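Local coordinates for cell wall binding protein cwp8 (Peptoclostridium difficile, PDB 5J6Q) that probably attaches itself to the bacterial cell wall through three CWB2 modules and displays its other domains at the cell surface, as an S-layer-associated protein, at residues 97-102 and 126-131; 204-209 and 575-580; 229-234 and 267-272; 430-435 and 547-552. One frame throughout, in Å; residues are numbered along the deposited sequence.

Contact 1 (97-102 and 126-131)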
# COMPACT_ATOMS: atom_id res chain seq x y z
N GLN A 97 6.90 25.48 57.27
CA GLN A 97 6.06 24.36 57.64
C GLN A 97 6.66 22.96 57.17
O GLN A 97 6.30 21.96 57.75
CB GLN A 97 4.66 24.58 57.05
CG GLN A 97 3.67 23.49 57.41
CD GLN A 97 3.39 23.40 58.89
OE1 GLN A 97 3.78 24.25 59.72
NE2 GLN A 97 2.71 22.33 59.26
N GLU A 98 7.52 22.91 56.15
CA GLU A 98 8.13 21.64 55.77
C GLU A 98 8.99 21.21 56.96
O GLU A 98 8.94 20.07 57.37
CB GLU A 98 9.00 21.81 54.52
CG GLU A 98 8.16 21.85 53.26
CD GLU A 98 8.99 21.65 52.01
OE1 GLU A 98 8.51 22.01 50.92
OE2 GLU A 98 10.13 21.15 52.13
N ILE A 99 9.77 22.15 57.51
CA ILE A 99 10.61 21.86 58.66
C ILE A 99 9.83 21.22 59.82
O ILE A 99 10.29 20.23 60.37
CB ILE A 99 11.23 23.18 59.12
CG1 ILE A 99 12.15 23.73 58.03
CG2 ILE A 99 11.99 22.97 60.45
CD1 ILE A 99 12.78 25.08 58.41
N VAL A 100 8.65 21.77 60.18
CA VAL A 100 7.96 21.25 61.36
C VAL A 100 7.33 19.94 61.03
O VAL A 100 7.09 19.14 61.92
CB VAL A 100 6.90 22.24 61.89
CG1 VAL A 100 7.53 23.61 62.12
CG2 VAL A 100 5.74 22.35 60.93
N ASP A 101 7.07 19.72 59.75
CA ASP A 101 6.47 18.48 59.26
C ASP A 101 7.45 17.33 59.52
O ASP A 101 7.07 16.29 60.02
CB ASP A 101 6.16 18.57 57.75
CG ASP A 101 4.92 19.39 57.38
OD1 ASP A 101 3.99 19.49 58.21
OD2 ASP A 101 4.89 19.92 56.26
N ALA A 102 8.74 17.55 59.19
CA ALA A 102 9.80 16.57 59.38
C ALA A 102 9.95 16.21 60.86
O ALA A 102 10.04 15.04 61.21
CB ALA A 102 11.11 17.12 58.85
N ASN A 126 10.54 32.34 57.35
CA ASN A 126 11.50 31.41 56.78
C ASN A 126 12.51 30.88 57.78
O ASN A 126 13.63 30.52 57.37
CB ASN A 126 12.19 32.04 55.58
CG ASN A 126 12.90 33.33 55.87
OD1 ASN A 126 12.97 33.79 57.01
ND2 ASN A 126 13.46 33.98 54.86
N THR A 127 12.12 30.81 59.08
CA THR A 127 12.97 30.27 60.15
C THR A 127 12.11 29.52 61.14
O THR A 127 11.01 29.97 61.46
CB THR A 127 13.73 31.35 60.93
OG1 THR A 127 12.79 32.30 61.47
CG2 THR A 127 14.74 32.08 60.06
N VAL A 128 12.60 28.38 61.61
CA VAL A 128 11.95 27.52 62.60
C VAL A 128 13.03 27.10 63.62
O VAL A 128 14.15 26.72 63.23
CB VAL A 128 11.33 26.26 61.94
CG1 VAL A 128 10.64 25.40 63.00
CG2 VAL A 128 10.35 26.66 60.85
N GLU A 129 12.70 27.18 64.89
CA GLU A 129 13.60 26.84 65.97
C GLU A 129 13.35 25.41 66.38
O GLU A 129 12.19 25.02 66.53
CB GLU A 129 13.36 27.78 67.15
CG GLU A 129 14.25 27.48 68.35
CD GLU A 129 13.71 28.13 69.61
OE1 GLU A 129 12.63 27.73 70.07
OE2 GLU A 129 14.37 29.05 70.13
N VAL A 130 14.42 24.63 66.56
CA VAL A 130 14.25 23.23 66.97
C VAL A 130 15.09 22.96 68.21
O VAL A 130 16.26 23.31 68.26
CB VAL A 130 14.64 22.27 65.81
CG1 VAL A 130 14.35 20.82 66.21
CG2 VAL A 130 13.88 22.62 64.54
N LYS A 131 14.48 22.33 69.22
CA LYS A 131 15.11 22.01 70.49
C LYS A 131 14.40 20.81 71.10
O LYS A 131 13.53 20.24 70.45
CB LYS A 131 15.01 23.22 71.44
CG LYS A 131 13.58 23.55 71.83
CD LYS A 131 13.48 24.92 72.48
CE LYS A 131 12.04 25.38 72.60
NZ LYS A 131 11.25 24.45 73.45
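Helical residues 97-102 pack against residues 127-131 of strand 127-132, and the two backbones come closest at Ile-99 and Val-128, whose CA atoms lie 7.0 Å apart. No hydrogen bond links the segments, so the contact is purely apolar. Val-128 is its centre, since every close approach from the helix ends on this one branched side chain. Ile-99 slides past it in the opposite direction. Its CG2 methyl sits 3.7 Å from Val-128 CB, and its CD1 lies 3.8 Å from Val-128 CG2. These two contacts follow from the torsions of Ile-99: with CG1 beside the backbone N (chi1 -64°), CG2 is anti to that N, while the CG1 arm runs out straight to CD1 (chi2 178°), so that both methyls reach the valine. Val-100 comes in at about a right angle and uses a single methyl, its CG1 lying 3.7 Å from Val-128 CG1. Beta-branched residues suit both partners, being favoured in strands and offering on the helix short, stiff methyl groups for close packing. The helix thus lies over one face of a small antiparallel sheet, with 127-132 as its middle strand. Ile-99 reaches on to Leu-142 of strand 140-143, and Val-100 to Ile-122 of strand 118-124, so this one turn of helix 96-111 touches all three strands.

Contact 2 (204-209 and 575-580)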
# COMPACT_ATOMS: atom_id res chain seq x y z
N LEU A 204 3.92 -0.11 -5.25
CA LEU A 204 4.52 -0.66 -4.00
C LEU A 204 3.40 -1.38 -3.26
O LEU A 204 3.60 -2.47 -2.76
CB LEU A 204 5.10 0.42 -3.12
CG LEU A 204 6.43 1.05 -3.56
CD1 LEU A 204 6.99 1.87 -2.42
CD2 LEU A 204 7.48 -0.04 -3.90
N GLY A 205 2.15 -0.74 -3.31
CA GLY A 205 0.99 -1.32 -2.68
C GLY A 205 0.73 -2.71 -3.22
O GLY A 205 0.47 -3.62 -2.42
N ARG A 206 0.81 -2.91 -4.58
CA ARG A 206 0.52 -4.27 -5.14
C ARG A 206 1.58 -5.37 -4.88
O ARG A 206 1.28 -6.58 -5.01
CB ARG A 206 0.26 -4.20 -6.67
CG ARG A 206 -1.26 -4.25 -6.97
CD ARG A 206 -1.61 -4.01 -8.47
NE ARG A 206 -0.91 -2.84 -9.02
CZ ARG A 206 -1.23 -1.57 -8.75
NH1 ARG A 206 -2.26 -1.28 -7.96
NH2 ARG A 206 -0.47 -0.56 -9.26
N GLU A 207 2.80 -4.96 -4.57
CA GLU A 207 3.81 -5.94 -4.19
C GLU A 207 3.30 -6.70 -2.95
O GLU A 207 3.53 -7.88 -2.83
CB GLU A 207 5.15 -5.24 -3.87
CG GLU A 207 5.67 -4.50 -5.10
CD GLU A 207 7.11 -4.02 -4.92
OE1 GLU A 207 7.73 -4.32 -3.90
OE2 GLU A 207 7.62 -3.32 -5.84
N ILE A 208 2.60 -6.03 -2.06
CA ILE A 208 2.11 -6.74 -0.87
C ILE A 208 1.03 -7.75 -1.30
O ILE A 208 1.05 -8.91 -0.88
CB ILE A 208 1.59 -5.69 0.10
CG1 ILE A 208 2.78 -4.90 0.61
CG2 ILE A 208 0.79 -6.30 1.25
CD1 ILE A 208 2.33 -3.63 1.20
N VAL A 209 0.11 -7.31 -2.17
CA VAL A 209 -0.94 -8.18 -2.70
C VAL A 209 -0.28 -9.37 -3.34
O VAL A 209 -0.75 -10.50 -3.15
CB VAL A 209 -1.82 -7.39 -3.73
CG1 VAL A 209 -2.78 -8.36 -4.44
CG2 VAL A 209 -2.60 -6.30 -3.03
N ILE A 575 -7.09 -0.25 -16.20
CA ILE A 575 -6.04 -0.87 -16.99
C ILE A 575 -4.93 0.21 -17.26
O ILE A 575 -5.29 1.27 -17.83
CB ILE A 575 -6.51 -1.32 -18.42
CG1 ILE A 575 -7.82 -2.25 -18.31
CG2 ILE A 575 -5.37 -2.15 -19.17
CD1 ILE A 575 -7.52 -3.31 -17.34
N GLY A 576 -3.62 -0.07 -16.96
CA GLY A 576 -2.60 0.95 -17.31
C GLY A 576 -2.44 2.01 -16.25
O GLY A 576 -3.10 1.97 -15.19
N GLU A 577 -1.58 2.97 -16.53
CA GLU A 577 -1.22 4.05 -15.60
C GLU A 577 -1.47 5.41 -16.23
O GLU A 577 -1.75 5.46 -17.43
CB GLU A 577 0.32 3.94 -15.25
CG GLU A 577 0.62 2.78 -14.35
CD GLU A 577 0.01 2.88 -12.96
OE1 GLU A 577 -0.22 1.80 -12.37
OE2 GLU A 577 -0.24 4.00 -12.47
N GLY A 578 -1.41 6.52 -15.49
CA GLY A 578 -1.67 7.81 -16.16
C GLY A 578 -3.15 8.21 -16.21
O GLY A 578 -3.56 9.08 -16.97
N ILE A 579 -4.02 7.53 -15.44
CA ILE A 579 -5.41 7.94 -15.44
C ILE A 579 -5.56 8.77 -14.22
O ILE A 579 -5.17 8.35 -13.14
CB ILE A 579 -6.38 6.69 -15.49
CG1 ILE A 579 -6.40 6.02 -16.97
CG2 ILE A 579 -7.76 7.22 -15.14
CD1 ILE A 579 -6.82 4.54 -16.97
N ALA A 580 -6.13 9.98 -14.35
CA ALA A 580 -6.30 10.92 -13.21
C ALA A 580 -7.12 10.22 -12.07
O ALA A 580 -8.17 9.62 -12.38
CB ALA A 580 -7.09 12.11 -13.72
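Arg-206 of helix 203-213 and Glu-577 in the loop after strand 572-575 reach toward each other from opposite directions, their side chains covering most of the 13.5 Å between their CA atoms. They form a long salt bridge, with Arg-206 NH2 3.9 Å from Glu-577 OE1. The guanidinium and carboxylate planes are turned 30° from each other, and the oxygen approaches the guanidinium obliquely. At this distance the attraction is probably mainly electrostatic. Each partner has a firmer bond of its own: Arg-206 NH1 donates to the carbonyl of Leu-201, and Glu-577 OE1 is hydrogen-bonded to Ser-290 OG. These hold the charged ends in position, while the bridge itself is a loose surface link that buries just 36 Å². Glu-577 is exposed, and its chain folds over at chi2 (-65°) to bring the carboxylate round to the arginine. Long, flexible side chains suit a place where the backbones stay this far apart. Gly-576 and Gly-578, on both sides of Glu-577, have positive phi angles that suit glycine and let the loop turn. The tight packing belongs to the loop's own start, where Ile-575 is buried against Leu-289, Thr-297 and Ala-536. Arg-206 and Glu-577 both rest on Val-288 of strand 286-289, a strand touched by side chains from both helix 203-213 and the loop before helix 581-590.

Contact 3 (229-234 and 267-272)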
# COMPACT_ATOMS: atom_id res chain seq x y z
N GLU A 229 -15.20 9.65 14.47
CA GLU A 229 -15.71 10.36 15.64
C GLU A 229 -14.56 10.89 16.49
O GLU A 229 -14.67 11.98 17.04
CB GLU A 229 -16.60 9.43 16.48
N GLN A 230 -13.46 10.13 16.59
CA GLN A 230 -12.29 10.55 17.36
C GLN A 230 -11.62 11.74 16.67
O GLN A 230 -10.90 12.51 17.30
CB GLN A 230 -11.31 9.38 17.49
CG GLN A 230 -11.94 8.15 18.12
CD GLN A 230 -10.95 7.03 18.24
OE1 GLN A 230 -11.04 6.01 17.55
NE2 GLN A 230 -9.98 7.18 19.13
N GLU A 231 -11.88 11.88 15.37
CA GLU A 231 -11.37 12.94 14.52
C GLU A 231 -12.42 14.05 14.40
O GLU A 231 -12.08 15.21 14.19
CB GLU A 231 -11.05 12.37 13.13
CG GLU A 231 -10.31 13.35 12.22
CD GLU A 231 -9.90 12.72 10.89
OE1 GLU A 231 -10.25 11.55 10.63
OE2 GLU A 231 -9.22 13.41 10.11
N ASP A 232 -13.70 13.67 14.54
CA ASP A 232 -14.83 14.59 14.46
C ASP A 232 -14.80 15.52 15.65
O ASP A 232 -14.79 16.74 15.51
CB ASP A 232 -16.15 13.81 14.45
N SER A 233 -14.79 14.92 16.84
CA SER A 233 -14.75 15.69 18.07
C SER A 233 -13.32 16.15 18.33
O SER A 233 -12.56 15.43 18.97
CB SER A 233 -15.25 14.85 19.25
OG SER A 233 -14.63 13.58 19.27
N ASP A 234 -12.95 17.32 17.80
CA ASP A 234 -11.62 17.89 18.00
C ASP A 234 -11.48 18.27 19.48
O ASP A 234 -11.42 19.45 19.83
CB ASP A 234 -11.41 19.11 17.09
CG ASP A 234 -10.21 18.96 16.18
OD1 ASP A 234 -10.36 18.32 15.11
OD2 ASP A 234 -9.13 19.47 16.52
N LEU A 267 -7.23 8.14 4.58
CA LEU A 267 -6.31 7.31 3.78
C LEU A 267 -6.01 6.00 4.52
O LEU A 267 -6.19 4.90 3.95
CB LEU A 267 -5.02 8.13 3.59
CG LEU A 267 -4.05 7.76 2.43
CD1 LEU A 267 -3.95 6.30 2.24
CD2 LEU A 267 -4.48 8.43 1.14
N VAL A 268 -5.58 6.12 5.83
CA VAL A 268 -5.20 4.96 6.61
C VAL A 268 -6.33 4.04 6.89
O VAL A 268 -6.15 2.80 6.82
CB VAL A 268 -4.52 5.35 7.97
CG1 VAL A 268 -4.03 4.11 8.67
CG2 VAL A 268 -3.33 6.31 7.74
N ARG A 269 -7.49 4.60 7.26
CA ARG A 269 -8.63 3.74 7.54
C ARG A 269 -8.98 3.00 6.21
O ARG A 269 -9.20 1.80 6.19
CB ARG A 269 -9.86 4.59 7.99
CG ARG A 269 -10.38 4.36 9.40
CD ARG A 269 -11.56 5.30 9.70
NE ARG A 269 -11.09 6.61 10.14
CZ ARG A 269 -11.38 7.75 9.53
NH1 ARG A 269 -10.88 8.91 9.99
NH2 ARG A 269 -12.16 7.76 8.45
N ASP A 270 -9.00 3.75 5.12
CA ASP A 270 -9.35 3.22 3.79
C ASP A 270 -8.38 2.13 3.35
O ASP A 270 -8.79 0.98 3.00
CB ASP A 270 -9.41 4.41 2.82
CG ASP A 270 -10.71 5.15 3.05
OD1 ASP A 270 -11.57 4.62 3.79
OD2 ASP A 270 -10.88 6.24 2.49
N LEU A 271 -7.07 2.44 3.49
CA LEU A 271 -6.04 1.47 3.16
C LEU A 271 -6.18 0.26 4.02
O LEU A 271 -6.00 -0.89 3.56
CB LEU A 271 -4.62 2.09 3.36
CG LEU A 271 -3.53 1.01 3.40
CD1 LEU A 271 -3.49 0.31 2.07
CD2 LEU A 271 -2.15 1.61 3.65
N HIS A 272 -6.47 0.47 5.31
CA HIS A 272 -6.60 -0.73 6.21
C HIS A 272 -7.81 -1.54 5.74
O HIS A 272 -7.76 -2.77 5.71
CB HIS A 272 -6.75 -0.29 7.67
CG HIS A 272 -6.88 -1.47 8.58
ND1 HIS A 272 -5.81 -1.98 9.30
CD2 HIS A 272 -7.94 -2.26 8.87
CE1 HIS A 272 -6.24 -3.02 10.00
NE2 HIS A 272 -7.51 -3.22 9.75
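A surface salt bridge joins the short helix 228-232 to the long helix 265-280, both within the range of Cwp8 domain 3. Its partners are Glu-231 and Arg-269, whose CA atoms stand 11.9 Å apart, so the side chains do all the bridging. Glu-231 OE1 lies 2.8 Å from Arg-269 NH1 and meets the guanidinium at its edge, in its plane. The carboxylate is turned 62° from that plane, and a single oxygen makes the approach, unlike the paired bidentate form of an arginine-carboxylate bridge. Glu-231 is extended, CG anti to the backbone N (chi1 -171°), and crosses Arg-269 at a slant. Arg-269 bends at chi3 (-84°), and its NE also donates to the carbonyl of Leu-226, which helps fix the guanidinium's orientation. Glu-231 is poorly ordered, so its end of the bridge is less sharply defined. Close by, Ser-233 is the first residue to leave the short helix. Ser-233 N and OG both bond to Glu-229 O, at 2.9 Å and 2.7 Å, from opposite faces of the carbonyl plane. Serine suits this place because its short hydroxyl can fold back on the last turn, but Ser-233, the centre of an inverse gamma turn, is also poorly ordered and its bonds are less certain. The single-oxygen, edge-on salt bridge is of a kind that links helices at protein surfaces, here two helices of the domain 3 range.

Contact 4 (430-435 and 547-552)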
# COMPACT_ATOMS: atom_id res chain seq x y z
N ALA A 430 -13.91 3.34 -32.29
CA ALA A 430 -14.02 1.91 -32.45
C ALA A 430 -13.72 1.14 -31.20
O ALA A 430 -14.51 0.27 -30.87
CB ALA A 430 -13.11 1.46 -33.56
N MET A 431 -12.58 1.44 -30.51
CA MET A 431 -12.15 0.81 -29.28
C MET A 431 -13.26 0.67 -28.24
O MET A 431 -13.21 -0.20 -27.42
CB MET A 431 -11.12 1.69 -28.66
CG MET A 431 -10.46 1.05 -27.59
SD MET A 431 -9.35 -0.23 -28.28
CE MET A 431 -8.38 0.79 -29.37
N SER A 432 -14.20 1.55 -28.28
CA SER A 432 -15.34 1.55 -27.39
C SER A 432 -16.29 0.31 -27.57
O SER A 432 -17.01 -0.10 -26.63
CB SER A 432 -16.06 2.87 -27.64
OG SER A 432 -15.53 3.92 -26.85
N ILE A 433 -16.26 -0.31 -28.76
CA ILE A 433 -17.12 -1.47 -29.06
C ILE A 433 -16.34 -2.77 -29.04
O ILE A 433 -16.95 -3.80 -29.20
CB ILE A 433 -17.78 -1.12 -30.46
CG1 ILE A 433 -19.09 -1.89 -30.65
CG2 ILE A 433 -16.80 -1.46 -31.60
CD1 ILE A 433 -20.10 -1.79 -29.49
N SER A 434 -14.97 -2.76 -28.83
CA SER A 434 -14.23 -4.03 -28.76
C SER A 434 -14.76 -5.01 -27.70
O SER A 434 -14.92 -6.15 -28.06
CB SER A 434 -12.74 -3.76 -28.52
OG SER A 434 -12.20 -3.21 -29.72
N ALA A 435 -15.04 -4.59 -26.45
CA ALA A 435 -15.47 -5.58 -25.46
C ALA A 435 -16.79 -6.22 -25.93
O ALA A 435 -16.90 -7.40 -25.89
CB ALA A 435 -15.69 -4.91 -24.10
N ILE A 547 -15.62 -0.75 -21.09
CA ILE A 547 -14.37 -0.09 -20.84
C ILE A 547 -14.72 1.41 -20.95
O ILE A 547 -15.14 1.87 -21.99
CB ILE A 547 -13.26 -0.47 -21.84
CG1 ILE A 547 -12.87 -1.94 -21.62
CG2 ILE A 547 -11.95 0.52 -21.57
CD1 ILE A 547 -11.79 -2.50 -22.63
N VAL A 548 -14.65 2.14 -19.85
CA VAL A 548 -14.88 3.57 -19.93
C VAL A 548 -13.51 4.15 -20.49
O VAL A 548 -12.46 3.85 -19.92
CB VAL A 548 -15.14 4.07 -18.48
CG1 VAL A 548 -15.11 5.64 -18.37
CG2 VAL A 548 -16.51 3.51 -18.00
N LEU A 549 -13.52 4.96 -21.56
CA LEU A 549 -12.20 5.49 -22.02
C LEU A 549 -12.04 6.92 -21.51
O LEU A 549 -12.80 7.87 -21.86
CB LEU A 549 -12.15 5.50 -23.53
CG LEU A 549 -12.15 4.10 -24.15
CD1 LEU A 549 -12.30 4.26 -25.66
CD2 LEU A 549 -10.88 3.26 -23.76
N THR A 550 -11.02 7.07 -20.62
CA THR A 550 -10.74 8.41 -20.20
C THR A 550 -9.28 8.53 -19.71
O THR A 550 -8.73 7.56 -19.18
CB THR A 550 -11.66 8.84 -19.04
OG1 THR A 550 -11.61 10.29 -18.95
CG2 THR A 550 -11.20 8.31 -17.74
N THR A 551 -8.67 9.74 -19.90
CA THR A 551 -7.33 9.96 -19.30
C THR A 551 -7.46 10.95 -18.18
O THR A 551 -6.96 10.74 -17.10
CB THR A 551 -6.30 10.48 -20.34
OG1 THR A 551 -6.27 9.54 -21.39
CG2 THR A 551 -4.86 10.56 -19.72
N GLU A 552 -8.12 12.07 -18.45
CA GLU A 552 -8.31 13.04 -17.43
C GLU A 552 -9.78 12.82 -16.92
O GLU A 552 -10.27 11.66 -16.93
CB GLU A 552 -8.10 14.49 -17.94
CG GLU A 552 -7.14 14.57 -19.11
CD GLU A 552 -5.97 15.51 -18.84
OE1 GLU A 552 -5.88 16.57 -19.50
OE2 GLU A 552 -5.14 15.17 -17.98
O HOH W 1 -16.21 -0.13 -24.04
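Segment 430-435 runs from the end of helix 427-430 into helix 434-438, and it comes up against strand 547-549, with the CA atoms of Ser-432 and Ile-547 6.8 Å apart. No direct hydrogen bond joins the two backbones. Instead, a water connects them, donating to Ser-432 O at 2.7 Å and accepting from Ile-547 N at 3.1 Å. The side-chain contact centres on Leu-549, whose CD1 methyl meets both Met-431 and Ser-432. Met-431 crosses it at about a right angle and touches it with the base of its chain, its CB lying 4.1 Å from Leu-549 CD1. The methionine then bends at chi2 (72°) so that its end leads away from the strand, and the side chain also touches Ala-533 and Leu-534 of helix 531-542. Such a flexible chain can follow the surface of that helix while its stem still packs on the leucine. Ser-432 OG lies 3.5 Å from the same CD1, a van der Waals approach. The hydroxyl finds its polar partner in Asn-502 ND2, and the same asparagine bonds the backbone of the strand at Leu-549 N and Ile-547 O. Serine is small enough to fit beside the leucine while keeping that bond. Strand 547-549 is an outermost strand of its parallel sheet, so its backbone groups on the open edge are probably met by side chains and water. The chemistry therefore implies a buried junction between two CWB2 ranges in which apolar side chains supply most of the buried surface, while one water and Asn-502 meet several of the polar backbone groups and Gln-558 bonds Leu-549 O.

In the fold
From the N terminus, contact 1 closes first, a short loop within domain 2 that stands far from the rest, its centre about 57 Å from that of contact 3. The chain then opens contact 2 at 204-209, which closes only at 575-580 and so ties domain 3 to the last CWB2 range. Contacts 3 and 4 are both nested inside this long loop, one after the other: contact 3 joins two helices of domain 3, whereas contact 4 links two CWB2 ranges. Contacts 2 and 4 also touch, as Ala-580 N lies 3.0 Å from Thr-551 O, probably a hydrogen bond, joining the loops that follow strands 572-575 and 547-549.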